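Local coordinates for nidogen-1 (Mus musculus, PDB 1GL4), which is a sulfated basement-membrane glycoprotein that associates tightly with laminin and also binds collagen IV and perlecan, at residues P95-P107 against V174-E186. Sequence-based numbering, arbitrary orientation.
Sequences PETVGYSLLPLAP and VPQIPYGASVHIE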
loop_
_atom_site.group_PDB
_atom_site.type_symbol
_atom_site.label_atom_id
_atom_site.label_comp_id
_atom_site.label_asym_id
_atom_site.label_seq_id
_atom_site.Cartn_x
_atom_site.Cartn_y
_atom_site.Cartn_z
ATOM N N PRO A 95 -5.229 17.667 -7.930
ATOM C CA PRO A 95 -5.432 19.110 -7.748
ATOM C C PRO A 95 -5.277 19.576 -6.305
ATOM O O PRO A 95 -5.692 18.880 -5.381
ATOM C CB PRO A 95 -6.860 19.327 -8.251
ATOM C CG PRO A 95 -7.072 18.196 -9.212
ATOM C CD PRO A 95 -6.438 17.044 -8.494
ATOM N N GLU A 96 -4.693 20.761 -6.126
ATOM C CA GLU A 96 -4.492 21.335 -4.799
ATOM C C GLU A 96 -5.837 21.569 -4.121
ATOM O O GLU A 96 -5.925 21.655 -2.897
ATOM C CB GLU A 96 -3.755 22.674 -4.892
ATOM C CG GLU A 96 -3.036 22.921 -6.209
ATOM C CD GLU A 96 -3.994 23.058 -7.381
ATOM O OE1 GLU A 96 -4.913 23.902 -7.301
ATOM O OE2 GLU A 96 -3.825 22.324 -8.381
ATOM N N THR A 97 -6.882 21.683 -4.930
ATOM C CA THR A 97 -8.230 21.912 -4.425
ATOM C C THR A 97 -8.795 20.714 -3.663
ATOM O O THR A 97 -9.802 20.837 -2.966
ATOM C CB THR A 97 -9.199 22.244 -5.576
ATOM O OG1 THR A 97 -9.102 21.232 -6.585
ATOM C CG2 THR A 97 -8.862 23.602 -6.184
ATOM N N VAL A 98 -8.150 19.557 -3.787
ATOM C CA VAL A 98 -8.643 18.365 -3.105
ATOM C C VAL A 98 -7.522 17.594 -2.406
ATOM O O VAL A 98 -7.779 16.787 -1.512
ATOM C CB VAL A 98 -9.373 17.424 -4.106
ATOM C CG1 VAL A 98 -8.355 16.653 -4.953
ATOM C CG2 VAL A 98 -10.293 16.472 -3.357
ATOM N N GLY A 99 -6.284 17.865 -2.810
ATOM C CA GLY A 99 -5.127 17.192 -2.242
ATOM C C GLY A 99 -5.032 17.127 -0.728
ATOM O O GLY A 99 -4.815 16.055 -0.163
ATOM N N TYR A 100 -5.179 18.263 -0.057
ATOM C CA TYR A 100 -5.087 18.263 1.394
ATOM C C TYR A 100 -6.277 17.569 2.054
ATOM O O TYR A 100 -6.118 16.900 3.072
ATOM C CB TYR A 100 -4.942 19.696 1.918
ATOM C CG TYR A 100 -3.706 20.404 1.398
ATOM C CD1 TYR A 100 -3.771 21.233 0.278
ATOM C CD2 TYR A 100 -2.466 20.221 2.014
ATOM C CE1 TYR A 100 -2.632 21.863 -0.217
ATOM C CE2 TYR A 100 -1.321 20.843 1.527
ATOM C CZ TYR A 100 -1.412 21.666 0.412
ATOM O OH TYR A 100 -0.287 22.292 -0.066
ATOM N N SER A 101 -7.463 17.700 1.467
ATOM C CA SER A 101 -8.649 17.072 2.041
ATOM C C SER A 101 -8.701 15.549 1.896
ATOM O O SER A 101 -9.529 14.902 2.529
ATOM C CB SER A 101 -9.919 17.696 1.452
ATOM O OG SER A 101 -10.050 19.042 1.886
ATOM N N LEU A 102 -7.830 14.981 1.066
ATOM C CA LEU A 102 -7.790 13.528 0.885
ATOM C C LEU A 102 -6.738 12.885 1.800
ATOM O O LEU A 102 -6.631 11.657 1.878
ATOM C CB LEU A 102 -7.465 13.177 -0.572
ATOM C CG LEU A 102 -8.444 13.643 -1.657
ATOM C CD1 LEU A 102 -7.885 13.295 -3.025
ATOM C CD2 LEU A 102 -9.800 12.992 -1.449
ATOM N N LEU A 103 -5.974 13.719 2.503
ATOM C CA LEU A 103 -4.917 13.226 3.389
ATOM C C LEU A 103 -5.311 12.151 4.401
ATOM O O LEU A 103 -4.539 11.229 4.661
ATOM C CB LEU A 103 -4.252 14.397 4.125
ATOM C CG LEU A 103 -3.247 15.209 3.294
ATOM C CD1 LEU A 103 -2.763 16.415 4.084
ATOM C CD2 LEU A 103 -2.070 14.315 2.906
ATOM N N PRO A 104 -6.511 12.249 4.994
ATOM C CA PRO A 104 -6.901 11.226 5.972
ATOM C C PRO A 104 -7.240 9.866 5.356
ATOM O O PRO A 104 -7.308 8.864 6.063
ATOM C CB PRO A 104 -8.133 11.838 6.651
ATOM C CG PRO A 104 -7.983 13.318 6.413
ATOM C CD PRO A 104 -7.464 13.369 5.001
ATOM N N LEU A 105 -7.435 9.835 4.041
ATOM C CA LEU A 105 -7.835 8.607 3.350
ATOM C C LEU A 105 -6.743 7.604 2.981
ATOM O O LEU A 105 -6.725 7.076 1.865
ATOM C CB LEU A 105 -8.628 8.978 2.094
ATOM C CG LEU A 105 -9.743 10.006 2.329
ATOM C CD1 LEU A 105 -10.404 10.365 1.005
ATOM C CD2 LEU A 105 -10.761 9.442 3.302
ATOM N N ALA A 106 -5.858 7.315 3.927
ATOM C CA ALA A 106 -4.782 6.360 3.703
ATOM C C ALA A 106 -5.281 4.998 3.196
ATOM O O ALA A 106 -4.569 4.316 2.460
ATOM C CB ALA A 106 -3.982 6.177 4.985
ATOM N N PRO A 107 -6.496 4.573 3.604
ATOM C CA PRO A 107 -7.023 3.282 3.145
ATOM C C PRO A 107 -7.135 3.145 1.623
ATOM O O PRO A 107 -7.362 2.047 1.109
ATOM C CB PRO A 107 -8.379 3.198 3.841
ATOM C CG PRO A 107 -8.107 3.877 5.146
ATOM C CD PRO A 107 -7.327 5.104 4.702
ATOM N N VAL A 174 -16.296 15.064 1.216
ATOM C CA VAL A 174 -15.336 14.966 2.317
ATOM C C VAL A 174 -15.199 16.338 2.968
ATOM O O VAL A 174 -15.392 17.366 2.310
ATOM C CB VAL A 174 -13.931 14.517 1.837
ATOM C CG1 VAL A 174 -14.010 13.122 1.203
ATOM C CG2 VAL A 174 -13.365 15.530 0.849
ATOM N N PRO A 175 -14.877 16.374 4.273
ATOM C CA PRO A 175 -14.717 17.646 4.988
ATOM C C PRO A 175 -13.500 18.394 4.432
ATOM O O PRO A 175 -12.571 17.779 3.903
ATOM C CB PRO A 175 -14.493 17.212 6.439
ATOM C CG PRO A 175 -15.080 15.823 6.511
ATOM C CD PRO A 175 -14.699 15.228 5.181
ATOM N N GLN A 176 -13.501 19.715 4.557
ATOM C CA GLN A 176 -12.385 20.510 4.056
ATOM C C GLN A 176 -11.228 20.591 5.041
ATOM O O GLN A 176 -11.425 20.837 6.234
ATOM C CB GLN A 176 -12.845 21.926 3.732
ATOM C CG GLN A 176 -11.747 22.815 3.178
ATOM C CD GLN A 176 -12.225 24.230 2.955
ATOM O OE1 GLN A 176 -12.514 24.960 3.908
ATOM N NE2 GLN A 176 -12.327 24.625 1.694
ATOM N N ILE A 177 -10.021 20.377 4.530
ATOM C CA ILE A 177 -8.808 20.474 5.329
ATOM C C ILE A 177 -8.079 21.711 4.809
ATOM O O ILE A 177 -7.938 21.890 3.599
ATOM C CB ILE A 177 -7.938 19.204 5.173
ATOM C CG1 ILE A 177 -8.556 18.075 5.998
ATOM C CG2 ILE A 177 -6.508 19.474 5.622
ATOM C CD1 ILE A 177 -7.740 16.836 6.062
ATOM N N PRO A 178 -7.635 22.597 5.716
ATOM C CA PRO A 178 -6.926 23.828 5.341
ATOM C C PRO A 178 -5.721 23.604 4.431
ATOM O O PRO A 178 -4.980 22.645 4.601
ATOM C CB PRO A 178 -6.503 24.412 6.690
ATOM C CG PRO A 178 -7.590 23.938 7.621
ATOM C CD PRO A 178 -7.770 22.498 7.181
ATOM N N TYR A 179 -5.535 24.497 3.465
ATOM C CA TYR A 179 -4.399 24.409 2.555
ATOM C C TYR A 179 -3.107 24.458 3.374
ATOM O O TYR A 179 -2.946 25.319 4.246
ATOM C CB TYR A 179 -4.412 25.588 1.567
ATOM C CG TYR A 179 -5.251 25.389 0.318
ATOM C CD1 TYR A 179 -6.361 24.540 0.314
ATOM C CD2 TYR A 179 -4.951 26.082 -0.857
ATOM C CE1 TYR A 179 -7.152 24.387 -0.831
ATOM C CE2 TYR A 179 -5.734 25.938 -2.003
ATOM C CZ TYR A 179 -6.832 25.090 -1.984
ATOM O OH TYR A 179 -7.607 24.952 -3.112
ATOM N N GLY A 180 -2.199 23.525 3.106
ATOM C CA GLY A 180 -0.931 23.508 3.813
ATOM C C GLY A 180 -0.912 22.769 5.137
ATOM O O GLY A 180 0.131 22.680 5.782
ATOM N N ALA A 181 -2.057 22.240 5.552
ATOM C CA ALA A 181 -2.136 21.500 6.803
ATOM C C ALA A 181 -1.591 20.087 6.596
ATOM O O ALA A 181 -1.416 19.640 5.457
ATOM C CB ALA A 181 -3.587 21.445 7.284
ATOM N N SER A 182 -1.309 19.392 7.693
ATOM C CA SER A 182 -0.804 18.023 7.631
ATOM C C SER A 182 -1.712 17.127 8.477
ATOM O O SER A 182 -2.511 17.628 9.269
ATOM C CB SER A 182 0.640 17.965 8.142
ATOM O OG SER A 182 0.747 18.529 9.439
ATOM N N VAL A 183 -1.588 15.811 8.310
ATOM C CA VAL A 183 -2.421 14.852 9.040
ATOM C C VAL A 183 -1.615 13.702 9.658
ATOM O O VAL A 183 -0.642 13.227 9.071
ATOM C CB VAL A 183 -3.502 14.255 8.089
ATOM C CG1 VAL A 183 -4.192 13.077 8.741
ATOM C CG2 VAL A 183 -4.522 15.326 7.724
ATOM N N HIS A 184 -2.025 13.254 10.842
ATOM C CA HIS A 184 -1.344 12.151 11.520
ATOM C C HIS A 184 -2.294 11.028 11.933
ATOM O O HIS A 184 -3.366 11.274 12.492
ATOM C CB HIS A 184 -0.606 12.645 12.766
ATOM C CG HIS A 184 0.078 11.550 13.527
ATOM N ND1 HIS A 184 1.093 10.788 12.986
ATOM C CD2 HIS A 184 -0.123 11.072 14.778
ATOM C CE1 HIS A 184 1.488 9.890 13.871
ATOM N NE2 HIS A 184 0.765 10.040 14.967
ATOM N N ILE A 185 -1.874 9.797 11.666
ATOM C CA ILE A 185 -2.648 8.604 11.989
ATOM C C ILE A 185 -1.801 7.658 12.856
ATOM O O ILE A 185 -0.681 7.294 12.488
ATOM C CB ILE A 185 -3.089 7.887 10.683
ATOM C CG1 ILE A 185 -4.102 8.763 9.933
ATOM C CG2 ILE A 185 -3.693 6.520 10.996
ATOM C CD1 ILE A 185 -4.294 8.379 8.475
ATOM N N GLU A 186 -2.341 7.282 14.012
ATOM C CA GLU A 186 -1.665 6.382 14.953
ATOM C C GLU A 186 -1.888 4.916 14.568
ATOM O O GLU A 186 -2.795 4.603 13.808
ATOM C CB GLU A 186 -2.219 6.595 16.364
ATOM C CG GLU A 186 -1.878 7.926 17.007
ATOM C CD GLU A 186 -0.592 7.858 17.798
ATOM O OE1 GLU A 186 0.474 7.609 17.193
ATOM O OE2 GLU A 186 -0.650 8.045 19.033
HETATM O O HOH W 1 -11.132 15.482 4.665
#
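Tyr100 lies flat against the type II turn of Pro178 to Ala181. Gly180 N sits over one face of the ring, 3.2 Å from CE2. Over the same face, Tyr179 CA makes a CH-pi contact, 4.2 Å from the ring centroid. A CB on Gly180 would point away from the ring; the positive phi would press it against the preceding carbonyl O, which explains the glycine. The Tyr179 ring is 29° from parallel to that of Tyr100 and offset so far that little of one covers the other. It leans instead on the backbone of Glu96 and Thr97. Tyr260, on strand 248-261, meets Tyr100 edge-to-face. An alanine in place of Tyr100 would probably leave the turn at Gly180 without its floor and the Tyr260 ring without its mate.

Ile177 is the next bump. Its CG1 stands beside the backbone N (chi1 -77°). With chi2 extended, CD1 fills the corner formed by Tyr100 O and the Pro104 ring, meeting Pro104 CG tip to tip at 3.5 Å. Val183 CG2 lies 3.7 Å from Leu103 CB, and Ile185 CD1 reaches Ala106 CB.

Within the G2 beta-barrel domain, a short helix and the turns after it thus pack on 174-181 and the start of strand 182-195. Apolar fit carries most of the contact. The Ile177 N to Ser101 OG bond (3.0 Å, 159°) and a water donating to Ser101 O and Pro175 O give backbone polar groups partners there.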